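Odorant-binding protein (Phormia regina, PDB 5DIC) binds long-chain fatty acids such as palmitate in a helical pocket and probably carries these poorly soluble ligands in the fluid of the fly's oral disk. Local coordinates at residues D17-Q22 and G49-E54; E27-K32 and T42-C47; K83-K88 and E106-A111. One frame throughout, in Å; residues are numbered along the deposited sequence.

Contact 1 of 3, residues D17-Q22 and G49-E54; sequences DECVKQ and GTCFFE. With PLM (palmitic acid), chain B.
Cys-19 and Cys-51 are joined by a disulfide, and this covalent link carries most of the contact. The two SG atoms lie 2.1 Å apart. The torsion about the S-S bond is -81°, close to the relaxed value, so the bridge carries little strain there. The two cysteines reach the bond differently. Cys-51 SG stands anti to its own backbone N, while Cys-19 SG lies beside its backbone N. The CA atoms of the pair are 5.7 Å apart, the nearest approach of the two backbones. Cys-19 SG also sits 3.4 Å from Phe-52 N, the backbone nitrogen of the residue after Cys-51.

Gln-22 covers the bridge from one end. Its CG is anti to the backbone N (chi1 -176°), and the extended chain brings NE2 to 3.4 Å from Cys-51 SG. NE2 also gives a hydrogen bond to a water at 2.9 Å. The same water donates to Glu-54 OE1, so the two side chains are linked through it and not directly. The stronger partners of both lie further out. Gln-22 OE1 is hydrogen-bonded to Lys-55, and Glu-54 forms a salt bridge with Arg-97.

Phe-53 points away from helix 6-22 and serves the ligand instead. Palmitate CF lies over the centre of its ring, 3.6 Å above the plane. Phe-52 CD2 lies over the opposite face, nearer the rim. The bridged helix thus forms part of the fatty-acid pocket.

The bridge is one of the three disulfides of this PBP/GOBP fold. It pins the C-terminal end of helix 6-22 to helix 43-55, the axes of 17-22 and 49-54 running at 134°. Arg-97 of helix 97-113 touches Gln-22 and Cys-51, and Leu-59 of strand 59-60 packs on Phe-53.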
loop_
_atom_site.group_PDB
_atom_site.type_symbol
_atom_site.label_atom_id
_atom_site.label_comp_id
_atom_site.label_asym_id
_atom_site.label_seq_id
_atom_site.Cartn_x
_atom_site.Cartn_y
_atom_site.Cartn_z
ATOM N N ASP A 17 -3.337 13.081 -1.033
ATOM C CA ASP A 17 -3.554 14.314 -0.299
ATOM C C ASP A 17 -4.156 14.058 1.080
ATOM O O ASP A 17 -3.744 14.676 2.081
ATOM C CB ASP A 17 -4.450 15.265 -1.105
ATOM C CG ASP A 17 -3.771 15.837 -2.330
ATOM O OD1 ASP A 17 -2.553 15.751 -2.463
ATOM O OD2 ASP A 17 -4.488 16.410 -3.162
ATOM N N GLU A 18 -5.114 13.140 1.158
ATOM C CA GLU A 18 -5.717 12.818 2.444
ATOM C C GLU A 18 -4.663 12.329 3.427
ATOM O O GLU A 18 -4.681 12.692 4.601
ATOM C CB GLU A 18 -6.766 11.708 2.296
ATOM C CG GLU A 18 -8.063 12.132 1.643
ATOM C CD GLU A 18 -8.913 10.962 1.174
ATOM O OE1 GLU A 18 -8.433 9.806 1.122
ATOM O OE2 GLU A 18 -10.094 11.223 0.837
ATOM N N CYS A 19 -3.783 11.459 2.967
ATOM C CA CYS A 19 -2.810 10.842 3.861
ATOM C C CYS A 19 -1.644 11.716 4.218
ATOM O O CYS A 19 -1.105 11.637 5.328
ATOM C CB CYS A 19 -2.392 9.526 3.265
ATOM S SG CYS A 19 -3.731 8.300 3.334
ATOM N N VAL A 20 -1.233 12.609 3.317
ATOM C CA VAL A 20 -0.217 13.592 3.674
ATOM C C VAL A 20 -0.713 14.431 4.854
ATOM O O VAL A 20 0.024 14.719 5.796
ATOM C CB VAL A 20 0.133 14.487 2.454
ATOM C CG1 VAL A 20 0.816 15.779 2.877
ATOM C CG2 VAL A 20 1.005 13.719 1.456
ATOM N N LYS A 21 -1.984 14.833 4.798
ATOM C CA LYS A 21 -2.577 15.603 5.889
ATOM C C LYS A 21 -2.735 14.756 7.166
ATOM O O LYS A 21 -2.275 15.137 8.239
ATOM C CB LYS A 21 -3.927 16.157 5.458
ATOM C CG LYS A 21 -4.586 17.016 6.520
ATOM C CD LYS A 21 -5.897 17.640 6.041
ATOM C CE LYS A 21 -6.526 18.492 7.130
ATOM N NZ LYS A 21 -7.779 19.151 6.673
ATOM N N GLN A 22 -3.349 13.583 7.034
ATOM C CA GLN A 22 -3.700 12.781 8.203
ATOM C C GLN A 22 -2.474 12.311 8.964
ATOM O O GLN A 22 -2.453 12.297 10.205
ATOM C CB GLN A 22 -4.519 11.559 7.791
ATOM C CG GLN A 22 -5.000 10.720 8.950
ATOM C CD GLN A 22 -5.909 9.620 8.499
ATOM O OE1 GLN A 22 -7.033 9.858 8.108
ATOM N NE2 GLN A 22 -5.393 8.398 8.485
ATOM N N GLY A 49 2.057 5.393 3.958
ATOM C CA GLY A 49 1.730 4.213 3.167
ATOM C C GLY A 49 0.616 3.428 3.816
ATOM O O GLY A 49 -0.284 2.963 3.140
ATOM N N THR A 50 0.696 3.262 5.143
ATOM C CA THR A 50 -0.372 2.592 5.871
ATOM C C THR A 50 -1.707 3.266 5.661
ATOM O O THR A 50 -2.715 2.621 5.354
ATOM C CB THR A 50 0.027 2.493 7.352
ATOM O OG1 THR A 50 1.236 1.736 7.484
ATOM C CG2 THR A 50 -0.994 1.819 8.175
ATOM N N CYS A 51 -1.707 4.585 5.824
ATOM C CA CYS A 51 -2.896 5.371 5.553
ATOM C C CYS A 51 -3.430 5.141 4.144
ATOM O O CYS A 51 -4.630 4.992 3.942
ATOM C CB CYS A 51 -2.599 6.854 5.777
ATOM S SG CYS A 51 -3.909 8.002 5.398
ATOM N N PHE A 52 -2.527 5.124 3.158
ATOM C CA PHE A 52 -2.961 4.985 1.786
ATOM C C PHE A 52 -3.712 3.672 1.628
ATOM O O PHE A 52 -4.779 3.626 1.009
ATOM C CB PHE A 52 -1.761 5.109 0.861
ATOM C CG PHE A 52 -2.129 5.071 -0.585
ATOM C CD1 PHE A 52 -2.494 6.235 -1.246
ATOM C CD2 PHE A 52 -2.140 3.887 -1.281
ATOM C CE1 PHE A 52 -2.864 6.207 -2.570
ATOM C CE2 PHE A 52 -2.523 3.846 -2.618
ATOM C CZ PHE A 52 -2.889 5.018 -3.236
ATOM N N PHE A 53 -3.122 2.592 2.119
ATOM C CA PHE A 53 -3.774 1.294 2.020
ATOM C C PHE A 53 -5.057 1.179 2.791
ATOM O O PHE A 53 -5.967 0.453 2.372
ATOM C CB PHE A 53 -2.749 0.185 2.325
ATOM C CG PHE A 53 -1.686 0.101 1.245
ATOM C CD1 PHE A 53 -2.032 -0.180 -0.070
ATOM C CD2 PHE A 53 -0.371 0.373 1.535
ATOM C CE1 PHE A 53 -1.078 -0.178 -1.067
ATOM C CE2 PHE A 53 0.606 0.365 0.559
ATOM C CZ PHE A 53 0.242 0.098 -0.751
ATOM N N GLU A 54 -5.159 1.928 3.877
ATOM C CA GLU A 54 -6.437 2.059 4.576
ATOM C C GLU A 54 -7.478 2.795 3.717
ATOM O O GLU A 54 -8.621 2.350 3.579
ATOM C CB GLU A 54 -6.251 2.765 5.918
ATOM C CG GLU A 54 -5.476 1.968 6.942
ATOM C CD GLU A 54 -5.030 2.755 8.160
ATOM O OE1 GLU A 54 -5.095 4.009 8.142
ATOM O OE2 GLU A 54 -4.585 2.111 9.145
HETATM C C1 PLM B . -7.750 3.344 -5.573
HETATM O O1 PLM B . -8.004 2.111 -5.534
HETATM O O2 PLM B . -8.346 4.163 -4.852
HETATM C C2 PLM B . -6.664 3.913 -6.452
HETATM C C3 PLM B . -5.810 2.842 -7.115
HETATM C C4 PLM B . -4.885 2.172 -6.120
HETATM C C5 PLM B . -3.826 1.399 -6.886
HETATM C C6 PLM B . -3.076 0.453 -5.977
HETATM C C7 PLM B . -3.921 -0.763 -5.672
HETATM C C8 PLM B . -3.012 -1.730 -4.960
HETATM C C9 PLM B . -3.883 -2.629 -4.117
HETATM C CA PLM B . -3.182 -3.869 -3.585
HETATM C CB PLM B . -2.963 -3.906 -2.087
HETATM C CC PLM B . -1.846 -4.867 -1.695
HETATM C CD PLM B . -0.877 -4.218 -0.708
HETATM C CE PLM B . -1.511 -3.898 0.659
HETATM C CF PLM B . -0.456 -3.375 1.652
HETATM C CG PLM B . -0.969 -3.101 3.057
HETATM O O HOH W 1 -6.888 6.043 7.589
#

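Contact 2 of 3, residues E27-K32 and T42-C47; sequences EEEATK and TPAMKC
Glu-29 reaches across from helix 27-34 to the start of helix 43-55. Its CG lies beside the backbone N (chi1 -73°), and the chain beyond is extended. Thr-42 OG1 donates a hydrogen bond of 2.8 Å to Glu-29 OE2, entering from above the carboxylate plane, 48° out of it. OE2 also accepts from a water, which in turn takes the N-H of Ala-44. The other oxygen, OE1, lies 3.4 Å from Ala-44 CB and accepts from the backbone N of Ser-26.

Thr-42 is the N-cap of helix 43-55. Its OG1 accepts from Met-45 N at 3.3 Å, and Thr-42 N in return donates a weak bond to Met-45 SD. The two form a capping box. One hydroxyl therefore caps its own helix and donates to a carboxylate of the neighbouring one. An alanine in place of Glu-29 would probably leave the Thr-42 hydroxyl and the water without their shared acceptor and weaken the tie between the two helices.

Met-45 supplies the apolar half. Its CG lies 4.0 Å from Glu-29 CB. A bend at chi3 (68°) brings Met-45 CE to 4.1 Å from Lys-32 CB. Met-45 SD touches Lys-32 CE at 3.8 Å, the two side chains crossing at about a right angle. Lys-32 NZ forms a salt bridge with Glu-28 OE2 of its own helix, at 3.2 Å; the hydrogen bond in it is weak.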
loop_
_atom_site.group_PDB
_atom_site.type_symbol
_atom_site.label_atom_id
_atom_site.label_comp_id
_atom_site.label_asym_id
_atom_site.label_seq_id
_atom_site.Cartn_x
_atom_site.Cartn_y
_atom_site.Cartn_z
ATOM N N GLU A 27 6.809 18.342 3.897
ATOM C CA GLU A 27 6.890 18.657 2.466
ATOM C C GLU A 27 7.945 17.799 1.767
ATOM O O GLU A 27 7.729 17.297 0.672
ATOM C CB GLU A 27 7.200 20.139 2.243
ATOM C CG GLU A 27 6.979 20.609 0.810
ATOM C CD GLU A 27 7.371 22.067 0.601
ATOM O OE1 GLU A 27 8.583 22.363 0.665
ATOM O OE2 GLU A 27 6.463 22.895 0.384
ATOM N N GLU A 28 9.097 17.642 2.384
ATOM C CA GLU A 28 10.146 16.829 1.799
ATOM C C GLU A 28 9.742 15.365 1.670
ATOM O O GLU A 28 9.972 14.724 0.644
ATOM C CB GLU A 28 11.429 16.999 2.582
ATOM C CG GLU A 28 12.601 16.370 1.910
ATOM C CD GLU A 28 12.932 15.025 2.412
ATOM O OE1 GLU A 28 12.160 14.508 3.232
ATOM O OE2 GLU A 28 13.975 14.492 2.004
ATOM N N GLU A 29 9.119 14.843 2.720
ATOM C CA GLU A 29 8.674 13.458 2.697
ATOM C C GLU A 29 7.604 13.259 1.617
ATOM O O GLU A 29 7.600 12.252 0.904
ATOM C CB GLU A 29 8.126 13.033 4.080
ATOM C CG GLU A 29 9.210 12.838 5.125
ATOM C CD GLU A 29 8.687 12.761 6.565
ATOM O OE1 GLU A 29 7.650 13.377 6.868
ATOM O OE2 GLU A 29 9.387 12.125 7.380
ATOM N N ALA A 30 6.689 14.215 1.511
ATOM C CA ALA A 30 5.611 14.130 0.514
ATOM C C ALA A 30 6.178 14.111 -0.896
ATOM O O ALA A 30 5.697 13.377 -1.736
ATOM C CB ALA A 30 4.615 15.279 0.664
ATOM N N THR A 31 7.198 14.919 -1.159
ATOM C CA THR A 31 7.804 14.932 -2.487
ATOM C C THR A 31 8.577 13.633 -2.774
ATOM O O THR A 31 8.522 13.121 -3.895
ATOM C CB THR A 31 8.601 16.216 -2.738
ATOM O OG1 THR A 31 8.845 16.295 -4.138
ATOM C CG2 THR A 31 9.883 16.258 -2.090
ATOM N N LYS A 32 9.241 13.077 -1.767
ATOM C CA LYS A 32 9.805 11.749 -1.956
ATOM C C LYS A 32 8.733 10.765 -2.344
ATOM O O LYS A 32 8.902 9.965 -3.275
ATOM C CB LYS A 32 10.563 11.262 -0.721
ATOM C CG LYS A 32 11.891 11.980 -0.525
ATOM C CD LYS A 32 12.755 11.316 0.516
ATOM C CE LYS A 32 12.356 11.615 1.936
ATOM N NZ LYS A 32 13.535 11.395 2.828
ATOM N N THR A 42 11.139 7.027 6.078
ATOM C CA THR A 42 11.050 7.574 7.416
ATOM C C THR A 42 9.776 7.063 8.120
ATOM O O THR A 42 8.868 6.540 7.454
ATOM C CB THR A 42 11.020 9.093 7.381
ATOM O OG1 THR A 42 9.815 9.476 6.733
ATOM C CG2 THR A 42 12.218 9.689 6.623
ATOM N N PRO A 43 9.659 7.293 9.433
ATOM C CA PRO A 43 8.446 6.848 10.130
ATOM C C PRO A 43 7.161 7.445 9.533
ATOM O O PRO A 43 6.175 6.741 9.394
ATOM C CB PRO A 43 8.689 7.276 11.585
ATOM C CG PRO A 43 10.180 7.174 11.705
ATOM C CD PRO A 43 10.715 7.683 10.392
ATOM N N ALA A 44 7.173 8.725 9.160
ATOM C CA ALA A 44 5.978 9.342 8.621
ATOM C C ALA A 44 5.676 8.811 7.223
ATOM O O ALA A 44 4.512 8.735 6.837
ATOM C CB ALA A 44 6.083 10.862 8.612
ATOM N N MET A 45 6.707 8.442 6.454
ATOM C CA MET A 45 6.451 7.789 5.183
ATOM C C MET A 45 5.789 6.411 5.353
ATOM O O MET A 45 4.909 6.051 4.566
ATOM C CB MET A 45 7.744 7.684 4.371
ATOM C CG MET A 45 8.280 9.041 3.936
ATOM S SD MET A 45 9.957 8.997 3.299
ATOM C CE MET A 45 9.676 8.094 1.786
ATOM N N LYS A 46 6.211 5.662 6.374
ATOM C CA LYS A 46 5.531 4.405 6.674
ATOM C C LYS A 46 4.084 4.641 7.072
ATOM O O LYS A 46 3.187 3.896 6.661
ATOM C CB LYS A 46 6.259 3.659 7.800
ATOM C CG LYS A 46 7.662 3.195 7.432
ATOM C CD LYS A 46 8.241 2.381 8.605
ATOM C CE LYS A 46 9.639 1.876 8.404
ATOM N NZ LYS A 46 10.025 1.159 9.663
ATOM N N CYS A 47 3.842 5.673 7.868
ATOM C CA CYS A 47 2.465 5.974 8.209
ATOM C C CYS A 47 1.651 6.426 7.007
ATOM O O CYS A 47 0.502 6.029 6.861
ATOM C CB CYS A 47 2.387 7.036 9.276
ATOM S SG CYS A 47 2.922 6.507 10.925
HETATM O O HOH W 2 9.252 10.634 9.722
#

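Contact 3 of 3, residues K83-K88 and E106-A111; sequences KAALDK and ECFEKA
Ala-85 and Ala-111 meet methyl to methyl, with their CB atoms 3.8 Å apart. Their CA atoms are only 5.9 Å from each other. With only methyl groups between them, the backbones are nearest here. The axes of the two segments approach to 9.6 Å and run at 141°, so the helices are roughly antiparallel.

Phe-108 packs beside this pair. Its CE1 lies 3.9 Å from Ala-85 CB, which approaches the ring obliquely. Leu-86 reaches the same ring from another direction. Its CD2 sits at the ring edge, near the ring plane, 3.8 Å from CZ. The CB of Leu-86 points away from helix 97-113, and it is the end of the side chain that comes back to the ring. Leu-86 also packs on Val-69 and Leu-70 of helix 66-77. Ala-85, Leu-86, Phe-108 and Ala-111 are all buried.

The other side of the contact is looser. The CA atoms of Lys-88 and Cys-107 are 7.8 Å apart. Cys-107 SG, anti to its own backbone N, lies 3.8 Å from the carbonyl O of Lys-88. This is a van der Waals approach. Lys-88 CB is 4.8 Å from Cys-107 SG, and the side chain is exposed. Its NZ has a long, weak ion pair with Glu-114. A covalent link lies next to this looser side: Cys-107 is bonded to Cys-89, the residue after Lys-88.

Between the two segments the side chains interact through carbon atoms alone on the tight side. Such packing is consistent with an apolar wall for the fatty-acid chains: one bound palmitate touches Ala-85 and another touches Phe-108.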
loop_
_atom_site.group_PDB
_atom_site.type_symbol
_atom_site.label_atom_id
_atom_site.label_comp_id
_atom_site.label_asym_id
_atom_site.label_seq_id
_atom_site.Cartn_x
_atom_site.Cartn_y
_atom_site.Cartn_z
ATOM N N LYS A 83 -4.090 -14.610 -4.596
ATOM C CA LYS A 83 -4.448 -15.424 -3.409
ATOM C C LYS A 83 -3.201 -15.976 -2.737
ATOM O O LYS A 83 -3.111 -16.012 -1.513
ATOM C CB LYS A 83 -5.389 -16.568 -3.808
ATOM C CG LYS A 83 -6.796 -16.083 -4.098
ATOM C CD LYS A 83 -7.753 -17.193 -4.477
ATOM C CE LYS A 83 -9.164 -16.656 -4.585
ATOM N NZ LYS A 83 -10.163 -17.686 -4.986
ATOM N N ALA A 84 -2.208 -16.359 -3.535
ATOM C CA ALA A 84 -0.982 -16.878 -2.975
ATOM C C ALA A 84 -0.230 -15.773 -2.229
ATOM O O ALA A 84 0.314 -15.996 -1.141
ATOM C CB ALA A 84 -0.107 -17.482 -4.062
ATOM N N ALA A 85 -0.202 -14.564 -2.784
ATOM C CA ALA A 85 0.449 -13.432 -2.106
ATOM C C ALA A 85 -0.278 -13.072 -0.813
ATOM O O ALA A 85 0.353 -12.784 0.210
ATOM C CB ALA A 85 0.465 -12.230 -3.018
ATOM N N LEU A 86 -1.606 -13.129 -0.835
ATOM C CA LEU A 86 -2.375 -12.942 0.386
ATOM C C LEU A 86 -2.005 -13.969 1.435
ATOM O O LEU A 86 -1.803 -13.625 2.602
ATOM C CB LEU A 86 -3.885 -12.997 0.101
ATOM C CG LEU A 86 -4.457 -11.720 -0.520
ATOM C CD1 LEU A 86 -5.763 -12.018 -1.210
ATOM C CD2 LEU A 86 -4.628 -10.652 0.516
ATOM N N ASP A 87 -1.898 -15.238 1.034
ATOM C CA ASP A 87 -1.595 -16.272 2.001
ATOM C C ASP A 87 -0.252 -16.038 2.665
ATOM O O ASP A 87 -0.061 -16.329 3.851
ATOM C CB ASP A 87 -1.575 -17.646 1.339
ATOM C CG ASP A 87 -2.967 -18.222 1.112
ATOM O OD1 ASP A 87 -3.939 -17.767 1.750
ATOM O OD2 ASP A 87 -3.073 -19.171 0.311
ATOM N N LYS A 88 0.694 -15.534 1.889
ATOM C CA LYS A 88 2.044 -15.292 2.389
ATOM C C LYS A 88 2.233 -13.999 3.167
ATOM O O LYS A 88 3.109 -13.943 4.044
ATOM C CB LYS A 88 3.001 -15.332 1.220
ATOM C CG LYS A 88 3.044 -16.727 0.638
ATOM C CD LYS A 88 4.439 -17.250 0.379
ATOM C CE LYS A 88 4.971 -16.775 -0.958
ATOM N NZ LYS A 88 6.369 -17.247 -1.159
ATOM N N GLU A 106 5.826 -4.395 1.910
ATOM C CA GLU A 106 7.088 -4.965 1.440
ATOM C C GLU A 106 6.951 -6.420 1.030
ATOM O O GLU A 106 7.538 -6.853 0.034
ATOM C CB GLU A 106 8.192 -4.846 2.510
ATOM C CG GLU A 106 8.703 -3.420 2.804
ATOM C CD GLU A 106 10.209 -3.244 2.589
ATOM O OE1 GLU A 106 10.613 -3.050 1.421
ATOM O OE2 GLU A 106 10.996 -3.258 3.572
ATOM N N CYS A 107 6.117 -7.149 1.758
ATOM C CA CYS A 107 5.866 -8.544 1.432
ATOM C C CYS A 107 5.146 -8.657 0.081
ATOM O O CYS A 107 5.520 -9.493 -0.750
ATOM C CB CYS A 107 5.094 -9.228 2.537
ATOM S SG CYS A 107 4.762 -10.993 2.295
ATOM N N PHE A 108 4.140 -7.817 -0.149
ATOM C CA PHE A 108 3.456 -7.842 -1.449
ATOM C C PHE A 108 4.402 -7.461 -2.590
ATOM O O PHE A 108 4.325 -8.026 -3.674
ATOM C CB PHE A 108 2.221 -6.950 -1.445
ATOM C CG PHE A 108 0.994 -7.636 -0.920
ATOM C CD1 PHE A 108 0.197 -8.438 -1.743
ATOM C CD2 PHE A 108 0.606 -7.459 0.387
ATOM C CE1 PHE A 108 -0.932 -9.050 -1.256
ATOM C CE2 PHE A 108 -0.540 -8.066 0.870
ATOM C CZ PHE A 108 -1.294 -8.863 0.051
ATOM N N GLU A 109 5.287 -6.500 -2.343
ATOM C CA GLU A 109 6.253 -6.114 -3.360
ATOM C C GLU A 109 7.192 -7.271 -3.668
ATOM O O GLU A 109 7.581 -7.473 -4.818
ATOM C CB GLU A 109 7.027 -4.859 -2.957
ATOM C CG GLU A 109 6.239 -3.561 -3.083
ATOM C CD GLU A 109 5.797 -3.238 -4.512
ATOM O OE1 GLU A 109 6.424 -3.725 -5.474
ATOM O OE2 GLU A 109 4.822 -2.488 -4.689
ATOM N N LYS A 110 7.590 -8.022 -2.647
ATOM C CA LYS A 110 8.425 -9.198 -2.852
ATOM C C LYS A 110 7.675 -10.236 -3.688
ATOM O O LYS A 110 8.246 -10.814 -4.609
ATOM C CB LYS A 110 8.881 -9.767 -1.511
ATOM C CG LYS A 110 9.709 -11.016 -1.610
ATOM C CD LYS A 110 10.211 -11.429 -0.227
ATOM C CE LYS A 110 11.300 -12.492 -0.281
ATOM N NZ LYS A 110 12.257 -12.358 0.854
ATOM N N ALA A 111 6.402 -10.448 -3.380
ATOM C CA ALA A 111 5.564 -11.378 -4.144
ATOM C C ALA A 111 5.481 -10.949 -5.611
ATOM O O ALA A 111 5.588 -11.777 -6.515
ATOM C CB ALA A 111 4.177 -11.487 -3.525
#

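In the fold
From the N terminus, helix 6-22 comes first, and its last turn is one half of contact 1. The chain then passes through helix 27-34 and a loop into helix 43-55. Contact 2 closes that short turn of chain and lies within the longer loop closed by contact 1. The two contacts share helix 43-55 and touch, Val-20 packing on Ala-30. They tie the first three helices together. After the 59-60 and 63-64 hairpin and helix 66-77, contact 3 follows in series. It joins helix 79-89 to helix 97-113 on the other side of the chain's centre, about 21 Å from contact 1, centre to centre. The Cys-47 to Cys-98 disulfide ties helix 43-55 to helix 97-113.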